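Sensor protein (Vibrio cholerae, PDB 3BY9) probably senses C4-dicarboxylates such as succinate with this extracytoplasmic domain and, as a membrane histidine kinase, passes the signal on by ATP-dependent phosphorylation of a histidine. Local coordinates at residues N10-Q13 with S14-D17; R18-S21 with H22-T26; A54-D57 with I58-Y62; P105-Y108 with L109-G113; S178-P181 with A182-F185. All blocks are in the same frame, centred on the assembly; numbering follows the deposited sequence.

Contact 1. Residues N10-Q13 with S14-D17; sequences NEHQ and SQLD
H12 and Q15 meet on the buried side of the helix. The amide nitrogen NE2 of Q15 sits at the edge of the imidazole, near its plane, 3.4 Å from H12 ND1. The angle is poor, so this is a contact and not a hydrogen bond. Ring and amide planes are turned 55° apart. The other end of the Q15 amide, OE1, bonds to S164 OG, which helps to set the rotation of the amide. E11 also meets Q15, with E11 OE2 3.6 Å from Q15 CG. The two chains cross at about a right angle. E11 starts with CG anti to the backbone N (chi1 175°) and bends at chi2, which brings its carboxylate forward beside the Q15 stem. There it pairs with R18 in a salt bridge. Q13 meets L16. Its NE2 lies 4.0 Å from L16 CD1, while its OE1 bonds to R243.

All eight residues belong to the long helix 5-27, and the usual i to i+4 bonds run beneath the side chains. Q15 N to E11 O is 2.9 Å and L16 N to H12 O is 2.8 Å. D17 N bonds to Q13 O at 3.0 Å, and the D17 carboxylate joins R243 in a salt bridge. Q13 and D17 therefore hold the same arginine from one turn apart.

Outside the helix, H12, Q15 and L16 rest on V254 of strand 250-257. H12 and L16 also touch S241 of strand 238-245. H12 NE2 makes a weak hydrogen bond to the carbonyl of I239.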
loop_
_atom_site.group_PDB
_atom_site.type_symbol
_atom_site.label_atom_id
_atom_site.label_comp_id
_atom_site.label_asym_id
_atom_site.label_seq_id
_atom_site.Cartn_x
_atom_site.Cartn_y
_atom_site.Cartn_z
ATOM N N ASN A 10 -1.066 5.635 -27.437
ATOM C CA ASN A 10 -1.088 7.062 -27.096
ATOM C C ASN A 10 -2.134 7.313 -26.035
ATOM O O ASN A 10 -1.896 8.095 -25.094
ATOM C CB ASN A 10 -1.382 7.901 -28.348
ATOM C CG ASN A 10 -0.214 7.885 -29.344
ATOM O OD1 ASN A 10 0.904 7.451 -29.021
ATOM N ND2 ASN A 10 -0.466 8.361 -30.550
ATOM N N GLU A 11 -3.298 6.690 -26.182
ATOM C CA GLU A 11 -4.388 6.844 -25.204
ATOM C C GLU A 11 -3.956 6.249 -23.867
ATOM O O GLU A 11 -4.261 6.792 -22.808
ATOM C CB GLU A 11 -5.656 6.132 -25.700
ATOM C CG GLU A 11 -6.831 6.133 -24.685
ATOM C CD GLU A 11 -7.243 7.535 -24.166
ATOM O OE1 GLU A 11 -6.891 8.594 -24.740
ATOM O OE2 GLU A 11 -7.964 7.576 -23.147
ATOM N N HIS A 12 -3.227 5.145 -23.913
ATOM C CA HIS A 12 -2.738 4.553 -22.668
ATOM C C HIS A 12 -1.904 5.588 -21.913
ATOM O O HIS A 12 -1.963 5.671 -20.680
ATOM C CB HIS A 12 -1.813 3.391 -22.963
ATOM C CG HIS A 12 -2.467 2.055 -23.104
ATOM N ND1 HIS A 12 -3.841 1.833 -23.112
ATOM C CD2 HIS A 12 -1.890 0.838 -23.224
ATOM C CE1 HIS A 12 -4.057 0.531 -23.226
ATOM N NE2 HIS A 12 -2.895 -0.088 -23.290
ATOM N N GLN A 13 -1.052 6.326 -22.632
ATOM C CA GLN A 13 -0.216 7.322 -21.960
ATOM C C GLN A 13 -1.071 8.361 -21.248
ATOM O O GLN A 13 -0.741 8.804 -20.153
ATOM C CB GLN A 13 0.744 8.008 -22.949
ATOM C CG GLN A 13 1.918 7.107 -23.369
ATOM C CD GLN A 13 2.731 6.658 -22.168
ATOM O OE1 GLN A 13 3.259 7.491 -21.440
ATOM N NE2 GLN A 13 2.829 5.351 -21.951
ATOM N N SER A 14 -2.188 8.748 -21.859
ATOM C CA SER A 14 -3.060 9.726 -21.230
ATOM C C SER A 14 -3.782 9.121 -20.026
ATOM O O SER A 14 -4.002 9.795 -19.005
ATOM C CB SER A 14 -4.060 10.250 -22.251
ATOM O OG SER A 14 -3.398 11.096 -23.179
ATOM N N GLN A 15 -4.185 7.859 -20.146
ATOM C CA GLN A 15 -4.838 7.201 -19.014
ATOM C C GLN A 15 -3.880 7.103 -17.854
ATOM O O GLN A 15 -4.283 7.333 -16.707
ATOM C CB GLN A 15 -5.287 5.798 -19.374
ATOM C CG GLN A 15 -6.406 5.786 -20.416
ATOM C CD GLN A 15 -6.796 4.353 -20.717
ATOM O OE1 GLN A 15 -7.548 3.714 -19.960
ATOM N NE2 GLN A 15 -6.258 3.829 -21.783
ATOM N N LEU A 16 -2.623 6.744 -18.144
ATOM C CA LEU A 16 -1.641 6.615 -17.063
ATOM C C LEU A 16 -1.377 7.992 -16.430
ATOM O O LEU A 16 -1.184 8.117 -15.200
ATOM C CB LEU A 16 -0.303 6.001 -17.590
ATOM C CG LEU A 16 -0.407 4.516 -18.017
ATOM C CD1 LEU A 16 0.815 3.995 -18.781
ATOM C CD2 LEU A 16 -0.618 3.692 -16.715
ATOM N N ASP A 17 -1.341 9.035 -17.252
ATOM C CA ASP A 17 -1.118 10.388 -16.700
ATOM C C ASP A 17 -2.265 10.749 -15.733
ATOM O O ASP A 17 -2.025 11.205 -14.605
ATOM C CB ASP A 17 -1.110 11.450 -17.815
ATOM C CG ASP A 17 0.158 11.475 -18.634
ATOM O OD1 ASP A 17 1.163 10.816 -18.278
ATOM O OD2 ASP A 17 0.130 12.211 -19.668
#

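Contact 2. Residues R18-S21 with H22-T26; sequences RFSS and HIVAT
F19 and I23 pack one turn apart, with the isoleucine lying over one face of the phenyl ring. I23 CG1 stands over that face, and I23 CD1 comes to 3.8 Å from F19 CE2. With CG opposite the backbone N (chi1 -162°), the F19 ring leans forward along the helix, beside residues 22 and 23. H22 comes near the ring too: its CD2 is 4.0 Å from F19 CE1, and the two side chains cross at a slant. T26 OG1 lies above one face of the H22 imidazole, toward its rim. The same hydroxyl donates to H22 O at 2.7 Å. T26 N donates to H22 O too, at 3.0 Å, and the two donors come from opposite faces of the carbonyl plane.

The backbone bonds are those of regular helix, for example V24 N to S20 O at 2.9 Å. F19 also packs edge-to-face against W159 and meets F166. F19 and I23 reach I252 of strand 250-257 and I155 of helix 153-157.

The chemistry divides the helix lengthwise. F19 and I23 form an apolar strip against strand 250-257 of the four-stranded sheet and helix 153-157. H22 borders this strip and is tied by NE2 to the carbonyl of A154, so NE2 must carry a hydrogen; this does not settle the charge of the ring.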
loop_
_atom_site.group_PDB
_atom_site.type_symbol
_atom_site.label_atom_id
_atom_site.label_comp_id
_atom_site.label_asym_id
_atom_site.label_seq_id
_atom_site.Cartn_x
_atom_site.Cartn_y
_atom_site.Cartn_z
ATOM N N ARG A 18 -3.502 10.525 -16.176
ATOM C CA ARG A 18 -4.671 10.865 -15.356
ATOM C C ARG A 18 -4.746 10.015 -14.070
ATOM O O ARG A 18 -5.018 10.532 -12.974
ATOM C CB ARG A 18 -5.967 10.663 -16.146
ATOM C CG ARG A 18 -6.228 11.671 -17.260
ATOM C CD ARG A 18 -7.678 11.556 -17.800
ATOM N NE ARG A 18 -7.970 10.296 -18.482
ATOM C CZ ARG A 18 -7.722 10.077 -19.772
ATOM N NH1 ARG A 18 -7.185 11.035 -20.509
ATOM N NH2 ARG A 18 -8.010 8.910 -20.332
ATOM N N PHE A 19 -4.496 8.722 -14.187
ATOM C CA PHE A 19 -4.570 7.886 -12.997
ATOM C C PHE A 19 -3.421 8.144 -12.037
ATOM O O PHE A 19 -3.614 8.129 -10.821
ATOM C CB PHE A 19 -4.641 6.397 -13.397
ATOM C CG PHE A 19 -5.152 5.507 -12.289
ATOM C CD1 PHE A 19 -6.343 5.809 -11.626
ATOM C CD2 PHE A 19 -4.461 4.356 -11.934
ATOM C CE1 PHE A 19 -6.831 4.951 -10.602
ATOM C CE2 PHE A 19 -4.940 3.505 -10.923
ATOM C CZ PHE A 19 -6.119 3.809 -10.266
ATOM N N SER A 20 -2.209 8.303 -12.571
ATOM C CA SER A 20 -1.060 8.558 -11.710
ATOM C C SER A 20 -1.344 9.845 -10.940
ATOM O O SER A 20 -1.066 9.953 -9.729
ATOM C CB SER A 20 0.220 8.722 -12.545
ATOM O OG SER A 20 1.217 9.360 -11.760
ATOM N N SER A 21 -1.914 10.822 -11.638
ATOM C CA SER A 21 -2.257 12.089 -11.008
ATOM C C SER A 21 -3.236 11.884 -9.857
ATOM O O SER A 21 -3.048 12.459 -8.774
ATOM C CB SER A 21 -2.858 13.062 -12.031
ATOM O OG SER A 21 -1.850 13.602 -12.883
ATOM N N HIS A 22 -4.270 11.073 -10.095
ATOM C CA HIS A 22 -5.274 10.761 -9.101
ATOM C C HIS A 22 -4.620 10.104 -7.886
ATOM O O HIS A 22 -4.971 10.389 -6.720
ATOM C CB HIS A 22 -6.329 9.822 -9.686
ATOM C CG HIS A 22 -7.313 9.314 -8.679
ATOM N ND1 HIS A 22 -8.224 10.137 -8.043
ATOM C CD2 HIS A 22 -7.514 8.071 -8.182
ATOM C CE1 HIS A 22 -8.941 9.424 -7.197
ATOM N NE2 HIS A 22 -8.532 8.167 -7.258
ATOM N N ILE A 23 -3.717 9.170 -8.158
ATOM C CA ILE A 23 -3.024 8.490 -7.063
ATOM C C ILE A 23 -2.239 9.478 -6.202
ATOM O O ILE A 23 -2.346 9.462 -4.969
ATOM C CB ILE A 23 -2.076 7.384 -7.606
ATOM C CG1 ILE A 23 -2.918 6.235 -8.170
ATOM C CG2 ILE A 23 -1.126 6.875 -6.470
ATOM C CD1 ILE A 23 -2.083 5.223 -9.012
ATOM N N VAL A 24 -1.432 10.314 -6.847
ATOM C CA VAL A 24 -0.604 11.286 -6.126
ATOM C C VAL A 24 -1.482 12.246 -5.323
ATOM O O VAL A 24 -1.175 12.530 -4.147
ATOM C CB VAL A 24 0.294 12.080 -7.129
ATOM C CG1 VAL A 24 1.022 13.257 -6.431
ATOM C CG2 VAL A 24 1.306 11.137 -7.726
ATOM N N ALA A 25 -2.583 12.720 -5.921
ATOM C CA ALA A 25 -3.457 13.679 -5.227
ATOM C C ALA A 25 -4.118 13.044 -4.021
ATOM O O ALA A 25 -4.348 13.715 -2.994
ATOM C CB ALA A 25 -4.574 14.242 -6.171
ATOM N N THR A 26 -4.432 11.751 -4.147
ATOM C CA THR A 26 -5.119 11.025 -3.061
ATOM C C THR A 26 -4.130 10.759 -1.925
ATOM O O THR A 26 -4.422 11.052 -0.757
ATOM C CB THR A 26 -5.657 9.703 -3.611
ATOM O OG1 THR A 26 -6.633 10.026 -4.610
ATOM C CG2 THR A 26 -6.317 8.869 -2.548
#

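Contact 3. Residues A54-D57 with I58-Y62; sequences AQID and ITNRY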
loop_
_atom_site.group_PDB
_atom_site.type_symbol
_atom_site.label_atom_id
_atom_site.label_comp_id
_atom_site.label_asym_id
_atom_site.label_seq_id
_atom_site.Cartn_x
_atom_site.Cartn_y
_atom_site.Cartn_z
ATOM N N ALA A 54 -4.866 6.871 32.296
ATOM C CA ALA A 54 -5.570 8.103 32.012
ATOM C C ALA A 54 -4.929 8.785 30.798
ATOM O O ALA A 54 -5.614 9.388 29.976
ATOM C CB ALA A 54 -5.500 9.037 33.212
ATOM N N GLN A 55 -3.612 8.719 30.733
ATOM C CA GLN A 55 -2.915 9.324 29.565
ATOM C C GLN A 55 -3.228 8.579 28.271
ATOM O O GLN A 55 -3.472 9.193 27.218
ATOM C CB GLN A 55 -1.416 9.337 29.788
ATOM C CG GLN A 55 -0.647 9.949 28.567
ATOM C CD GLN A 55 -0.955 11.402 28.404
ATOM O OE1 GLN A 55 -0.705 12.200 29.331
ATOM N NE2 GLN A 55 -1.524 11.785 27.250
ATOM N N ILE A 56 -3.243 7.249 28.338
ATOM C CA ILE A 56 -3.532 6.475 27.132
ATOM C C ILE A 56 -4.957 6.793 26.696
ATOM O O ILE A 56 -5.241 6.842 25.491
ATOM C CB ILE A 56 -3.312 4.954 27.427
ATOM C CG1 ILE A 56 -1.813 4.706 27.693
ATOM C CG2 ILE A 56 -3.866 4.088 26.272
ATOM C CD1 ILE A 56 -0.842 5.109 26.546
ATOM N N ASP A 57 -5.854 7.011 27.662
ATOM C CA ASP A 57 -7.236 7.363 27.333
ATOM C C ASP A 57 -7.260 8.668 26.522
ATOM O O ASP A 57 -7.920 8.767 25.480
ATOM C CB ASP A 57 -8.057 7.563 28.616
ATOM C CG ASP A 57 -8.419 6.266 29.278
ATOM O OD1 ASP A 57 -8.847 6.301 30.460
ATOM O OD2 ASP A 57 -8.287 5.212 28.621
ATOM N N ILE A 58 -6.534 9.665 27.007
ATOM C CA ILE A 58 -6.480 10.956 26.310
ATOM C C ILE A 58 -5.918 10.750 24.888
ATOM O O ILE A 58 -6.467 11.280 23.888
ATOM C CB ILE A 58 -5.561 11.946 27.058
ATOM C CG1 ILE A 58 -6.319 12.511 28.268
ATOM C CG2 ILE A 58 -5.119 13.093 26.119
ATOM C CD1 ILE A 58 -5.394 13.130 29.308
ATOM N N THR A 59 -4.817 10.019 24.801
ATOM C CA THR A 59 -4.165 9.839 23.491
ATOM C C THR A 59 -4.999 9.033 22.500
ATOM O O THR A 59 -5.076 9.378 21.322
ATOM C CB THR A 59 -2.768 9.282 23.687
ATOM O OG1 THR A 59 -2.082 10.165 24.604
ATOM C CG2 THR A 59 -2.008 9.266 22.337
ATOM N N ASN A 60 -5.651 7.985 22.990
ATOM C CA ASN A 60 -6.532 7.196 22.128
ATOM C C ASN A 60 -7.635 8.057 21.526
ATOM O O ASN A 60 -7.934 7.966 20.334
ATOM C CB ASN A 60 -7.248 6.119 22.934
ATOM C CG ASN A 60 -6.420 4.867 23.149
ATOM O OD1 ASN A 60 -5.466 4.562 22.422
ATOM N ND2 ASN A 60 -6.854 4.080 24.132
ATOM N N ARG A 61 -8.283 8.867 22.374
ATOM C CA ARG A 61 -9.384 9.713 21.907
ATOM C C ARG A 61 -8.898 10.767 20.939
ATOM O O ARG A 61 -9.591 11.101 19.983
ATOM C CB ARG A 61 -10.103 10.329 23.115
ATOM C CG ARG A 61 -10.836 9.169 23.894
ATOM C CD ARG A 61 -11.550 9.646 25.174
ATOM N NE ARG A 61 -12.293 8.552 25.815
ATOM C CZ ARG A 61 -13.492 8.117 25.431
ATOM N NH1 ARG A 61 -14.125 8.674 24.396
ATOM N NH2 ARG A 61 -14.060 7.110 26.090
ATOM N N TYR A 62 -7.666 11.253 21.158
ATOM C CA TYR A 62 -7.113 12.261 20.229
ATOM C C TYR A 62 -6.837 11.611 18.876
ATOM O O TYR A 62 -7.196 12.171 17.832
ATOM C CB TYR A 62 -5.817 12.850 20.816
ATOM C CG TYR A 62 -5.115 13.781 19.855
ATOM C CD1 TYR A 62 -5.748 14.915 19.378
ATOM C CD2 TYR A 62 -3.802 13.517 19.450
ATOM C CE1 TYR A 62 -5.103 15.808 18.477
ATOM C CE2 TYR A 62 -3.138 14.401 18.571
ATOM C CZ TYR A 62 -3.789 15.528 18.083
ATOM O OH TYR A 62 -3.183 16.326 17.126
HETATM O O HOH W 1 -9.388 4.893 25.762
#
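The backbone is regular alpha helix, with I58 N, T59 N, N60 N and R61 N each bonded to the carbonyl four residues earlier. The shortest of these is N60 N to I56 O at 2.8 Å. Q55 and T59 add a side-chain bond one turn apart. Q55 NE2 donates to T59 OG1 at 3.2 Å, and the N-H points almost straight at the oxygen (163°). The hydroxyl lies only 5° out of the amide plane. Q55 gets there by leaving with CG anti to the backbone N (chi1 179°) and then folding at chi2, which carries the amide along the helix. The same NE2 lies 4.0 Å from I58 CG2.

I56 and N60 pair on another flank, where I56 CG2 touches N60 ND2 at 3.7 Å. A water accepts from N60 ND2 at 3.1 Å. In the given conformer of D57 it also donates to OD2, a link that is less sure because D57 has a second conformer. N60 OD1 bonds to the backbone N of S87, in strand 84-87. T59 OG1 also bonds to E42 O of helix 41-48. Y62 OH reaches D40, a calcium ligand.

T59 OG1 thus serves both Q55 and E42, and the buried N60 amide has both ends engaged. Polar bonds from T59 and N60 therefore fasten helix 53-70 to helix 41-48 and to the edge strand of the five-stranded sheet.

Contact 4. Residues P105-Y108 with L109-G113; sequences PYFY and LSIAG
Y106 O is gripped by two groups. S110 N donates to it at 3.2 Å, from well above the carbonyl plane rather than along a lone pair. The hydroxyl of S116 also bonds to it. S110 OG stands 3.3 Å from the same Y106 O and has its own bonds, to S116 OG and Q114 O. These bonds tie the short helix to the start of strand 116-121.

The apolar pair is F107 and I111, which lie side by side and point the same way. I111 CB sits over one face of the phenyl ring, offset toward the rim, in a CH-pi contact 4.2 Å from the centroid. I111 CD1 reaches F107 CZ at 3.8 Å. CG1 of I111 is anti to the backbone N (chi1 -163°), which lays its ethyl arm along the ring. Both residues pack on V145 of strand 141-150. On the outer side, Y108 CD2 touches L109 CD2 at 3.9 Å.

I111 N bonds to F107 O at 2.8 Å. G113 N then bonds to S110 O at 2.9 Å, closing a type I turn. G113 is the first residue to leave helical angles, with positive phi (97°).

Y106 points into the ligand pocket. It stacks on Y131 and bonds through OH to Y76 and to a succinate. This short helix against an antiparallel sheet forms a wall of the dicarboxylate site of a PAS-like sensor domain.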
loop_
_atom_site.group_PDB
_atom_site.type_symbol
_atom_site.label_atom_id
_atom_site.label_comp_id
_atom_site.label_asym_id
_atom_site.label_seq_id
_atom_site.Cartn_x
_atom_site.Cartn_y
_atom_site.Cartn_z
ATOM N N PRO A 105 8.254 -3.201 7.921
ATOM C CA PRO A 105 9.261 -2.228 7.449
ATOM C C PRO A 105 8.961 -0.789 7.836
ATOM O O PRO A 105 9.870 -0.021 8.104
ATOM C CB PRO A 105 9.208 -2.408 5.938
ATOM C CG PRO A 105 8.999 -3.914 5.805
ATOM C CD PRO A 105 7.904 -4.180 6.860
ATOM N N TYR A 106 7.682 -0.388 7.852
ATOM C CA TYR A 106 7.447 1.009 8.193
ATOM C C TYR A 106 7.885 1.324 9.618
ATOM O O TYR A 106 8.280 2.471 9.887
ATOM C CB TYR A 106 5.980 1.417 7.918
ATOM C CG TYR A 106 4.937 0.651 8.726
ATOM C CD1 TYR A 106 4.737 0.915 10.100
ATOM C CD2 TYR A 106 4.126 -0.315 8.116
ATOM C CE1 TYR A 106 3.746 0.227 10.846
ATOM C CE2 TYR A 106 3.141 -1.004 8.861
ATOM C CZ TYR A 106 2.964 -0.729 10.221
ATOM O OH TYR A 106 2.024 -1.438 10.974
ATOM N N PHE A 107 7.875 0.350 10.528
ATOM C CA PHE A 107 8.298 0.671 11.875
ATOM C C PHE A 107 9.869 0.600 11.881
ATOM O O PHE A 107 10.547 1.476 12.418
ATOM C CB PHE A 107 7.770 -0.369 12.881
ATOM C CG PHE A 107 8.305 -0.150 14.280
ATOM C CD1 PHE A 107 7.736 0.820 15.104
ATOM C CD2 PHE A 107 9.472 -0.805 14.699
ATOM C CE1 PHE A 107 8.280 1.166 16.320
ATOM C CE2 PHE A 107 10.055 -0.475 15.921
ATOM C CZ PHE A 107 9.449 0.528 16.745
ATOM N N TYR A 108 10.403 -0.463 11.297
ATOM C CA TYR A 108 11.873 -0.652 11.266
ATOM C C TYR A 108 12.562 0.571 10.686
ATOM O O TYR A 108 13.598 1.062 11.236
ATOM C CB TYR A 108 12.175 -1.883 10.377
ATOM C CG TYR A 108 13.648 -2.182 10.163
ATOM C CD1 TYR A 108 14.463 -2.617 11.215
ATOM C CD2 TYR A 108 14.198 -2.094 8.902
ATOM C CE1 TYR A 108 15.808 -2.956 11.003
ATOM C CE2 TYR A 108 15.543 -2.428 8.652
ATOM C CZ TYR A 108 16.339 -2.858 9.708
ATOM O OH TYR A 108 17.671 -3.181 9.458
ATOM N N LEU A 109 12.014 1.079 9.573
ATOM C CA LEU A 109 12.655 2.239 8.948
ATOM C C LEU A 109 12.407 3.531 9.700
ATOM O O LEU A 109 13.310 4.363 9.841
ATOM C CB LEU A 109 12.185 2.438 7.519
ATOM C CG LEU A 109 12.417 1.185 6.623
ATOM C CD1 LEU A 109 11.738 1.369 5.250
ATOM C CD2 LEU A 109 13.936 0.927 6.476
ATOM N N SER A 110 11.203 3.717 10.240
ATOM C CA SER A 110 10.984 4.997 10.910
ATOM C C SER A 110 11.548 5.102 12.320
ATOM O O SER A 110 11.799 6.227 12.805
ATOM C CB SER A 110 9.480 5.336 10.924
ATOM O OG SER A 110 9.066 5.692 9.605
ATOM N N ILE A 111 11.763 3.972 12.991
ATOM C CA ILE A 111 12.311 4.068 14.341
ATOM C C ILE A 111 13.783 4.470 14.190
ATOM O O ILE A 111 14.422 4.893 15.162
ATOM C CB ILE A 111 12.126 2.744 15.148
ATOM C CG1 ILE A 111 12.330 3.014 16.654
ATOM C CG2 ILE A 111 13.037 1.602 14.613
ATOM C CD1 ILE A 111 11.179 3.822 17.330
ATOM N N ALA A 112 14.286 4.403 12.955
ATOM C CA ALA A 112 15.703 4.817 12.693
ATOM C C ALA A 112 15.734 6.336 12.377
ATOM O O ALA A 112 16.769 6.919 11.976
ATOM C CB ALA A 112 16.273 4.032 11.523
ATOM N N GLY A 113 14.586 6.980 12.496
ATOM C CA GLY A 113 14.538 8.427 12.332
ATOM C C GLY A 113 14.145 9.016 11.013
ATOM O O GLY A 113 14.297 10.220 10.823
#

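Contact 5. Residues S178-P181 with A182-F185; sequences SSQP and AWLF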
loop_
_atom_site.group_PDB
_atom_site.type_symbol
_atom_site.label_atom_id
_atom_site.label_comp_id
_atom_site.label_asym_id
_atom_site.label_seq_id
_atom_site.Cartn_x
_atom_site.Cartn_y
_atom_site.Cartn_z
ATOM N N SER A 178 -6.110 -3.401 -8.215
ATOM C CA SER A 178 -6.516 -3.748 -9.580
ATOM C C SER A 178 -7.986 -3.373 -9.783
ATOM O O SER A 178 -8.737 -3.303 -8.817
ATOM C CB SER A 178 -6.423 -5.245 -9.748
ATOM O OG SER A 178 -6.837 -5.599 -11.080
ATOM N N SER A 179 -8.372 -3.116 -11.035
ATOM C CA SER A 179 -9.788 -2.918 -11.318
ATOM C C SER A 179 -10.464 -4.296 -11.473
ATOM O O SER A 179 -11.692 -4.368 -11.620
ATOM C CB SER A 179 -9.974 -2.045 -12.574
ATOM O OG SER A 179 -9.374 -2.615 -13.759
ATOM N N GLN A 180 -9.699 -5.396 -11.457
ATOM C CA GLN A 180 -10.276 -6.765 -11.511
ATOM C C GLN A 180 -9.820 -7.378 -10.173
ATOM O O GLN A 180 -8.708 -7.857 -10.008
ATOM C CB GLN A 180 -9.770 -7.542 -12.746
ATOM C CG GLN A 180 -9.958 -9.067 -12.702
ATOM C CD GLN A 180 -11.353 -9.537 -12.257
ATOM O OE1 GLN A 180 -11.707 -9.457 -11.083
ATOM N NE2 GLN A 180 -12.131 -10.054 -13.196
ATOM N N PRO A 181 -10.699 -7.367 -9.175
ATOM C CA PRO A 181 -10.340 -7.901 -7.849
ATOM C C PRO A 181 -9.893 -9.341 -7.764
ATOM O O PRO A 181 -9.189 -9.735 -6.821
ATOM C CB PRO A 181 -11.604 -7.636 -7.001
ATOM C CG PRO A 181 -12.234 -6.457 -7.699
ATOM C CD PRO A 181 -12.042 -6.756 -9.176
ATOM N N ALA A 182 -10.292 -10.143 -8.748
ATOM C CA ALA A 182 -9.899 -11.543 -8.746
ATOM C C ALA A 182 -8.390 -11.692 -8.927
ATOM O O ALA A 182 -7.826 -12.733 -8.599
ATOM C CB ALA A 182 -10.612 -12.273 -9.879
ATOM N N TRP A 183 -7.743 -10.663 -9.478
ATOM C CA TRP A 183 -6.284 -10.747 -9.729
ATOM C C TRP A 183 -5.473 -10.299 -8.493
ATOM O O TRP A 183 -4.228 -10.452 -8.474
ATOM C CB TRP A 183 -5.889 -9.881 -10.951
ATOM C CG TRP A 183 -6.560 -10.255 -12.279
ATOM C CD1 TRP A 183 -7.159 -11.457 -12.588
ATOM C CD2 TRP A 183 -6.663 -9.446 -13.452
ATOM N NE1 TRP A 183 -7.615 -11.436 -13.890
ATOM C CE2 TRP A 183 -7.330 -10.215 -14.443
ATOM C CE3 TRP A 183 -6.268 -8.135 -13.769
ATOM C CZ2 TRP A 183 -7.600 -9.710 -15.719
ATOM C CZ3 TRP A 183 -6.546 -7.638 -15.021
ATOM C CH2 TRP A 183 -7.213 -8.428 -15.990
ATOM N N LEU A 184 -6.136 -9.768 -7.470
ATOM C CA LEU A 184 -5.393 -9.331 -6.253
ATOM C C LEU A 184 -4.596 -10.467 -5.642
ATOM O O LEU A 184 -5.088 -11.578 -5.534
ATOM C CB LEU A 184 -6.344 -8.773 -5.174
ATOM C CG LEU A 184 -7.013 -7.437 -5.568
ATOM C CD1 LEU A 184 -7.993 -7.044 -4.441
ATOM C CD2 LEU A 184 -5.997 -6.312 -5.792
ATOM N N PHE A 185 -3.364 -10.173 -5.222
ATOM C CA PHE A 185 -2.477 -11.132 -4.593
ATOM C C PHE A 185 -2.034 -12.287 -5.521
ATOM O O PHE A 185 -1.613 -13.325 -5.028
ATOM C CB PHE A 185 -3.069 -11.681 -3.285
ATOM C CG PHE A 185 -3.512 -10.602 -2.317
ATOM C CD1 PHE A 185 -2.606 -9.666 -1.833
ATOM C CD2 PHE A 185 -4.842 -10.508 -1.927
ATOM C CE1 PHE A 185 -3.025 -8.622 -0.967
ATOM C CE2 PHE A 185 -5.276 -9.479 -1.068
ATOM C CZ PHE A 185 -4.357 -8.535 -0.593
#
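P181 to W183 form a short 3-10 turn, preceded by an ST turn at S178, in the loop between strand 175-176 and helix 193-202.

Hydrogen bonds set the backbone. In the ST turn, Q180 N donates to S178 OG at 2.9 Å. The serine hydroxyl is anti to the backbone N, which puts it beside its own carbonyl and facing Q180. S178 OG also bonds to F166 O of strand 165-169. The 3-10 bonds follow, both i to i+3. W183 N donates to Q180 O at 3.0 Å, and L184 N donates to P181 O at 3.1 Å. In each the donor stands above the carbonyl plane, away from the lone pairs. The Q180 side chain adds one more bond: A182 N donates to Q180 OE1 at 2.8 Å, with a nearly straight N-H (166°). The bend at chi2 of Q180 brings OE1 back to this amide.

The apolar contacts lie beside these bonds. L184 CD2 packs on S178 CB at 4.1 Å. W183 rests against V167 of strand 165-169 and L213, and meets W215 edge-to-face. The loop is thereby laid along the edge strand of the four-stranded sheet, and S179 continues the attachment through backbone bonds to F166.

The contact between Q180 and W183 is CH-pi. The two side chains cross at about a right angle, with amide and indole planes 54° apart. Q180 CG stands over the centre of the five-membered ring, 3.3 Å from its centroid and 9° off the normal.

Overall arrangement
Contacts 1 and 2 follow each other on helix 5-27, their centres 13 Å apart, and the salt bridge between E11 and R18 joins them. Both face strand 250-257 of the four-stranded sheet. Contact 5 comes last in the chain and belongs to the same half; its nearest atoms are about 7 Å from contact 2. Contacts 3 and 4 come between in sequence and lie with the five-stranded sheet, their centres 24 Å apart. Contacts 1 and 3 are the most distant pair, with centres 47 Å apart. The chain is thus two sheet-based halves: contact 4 lines the succinate pocket, and contacts 1, 2 and 5 lie in the other half.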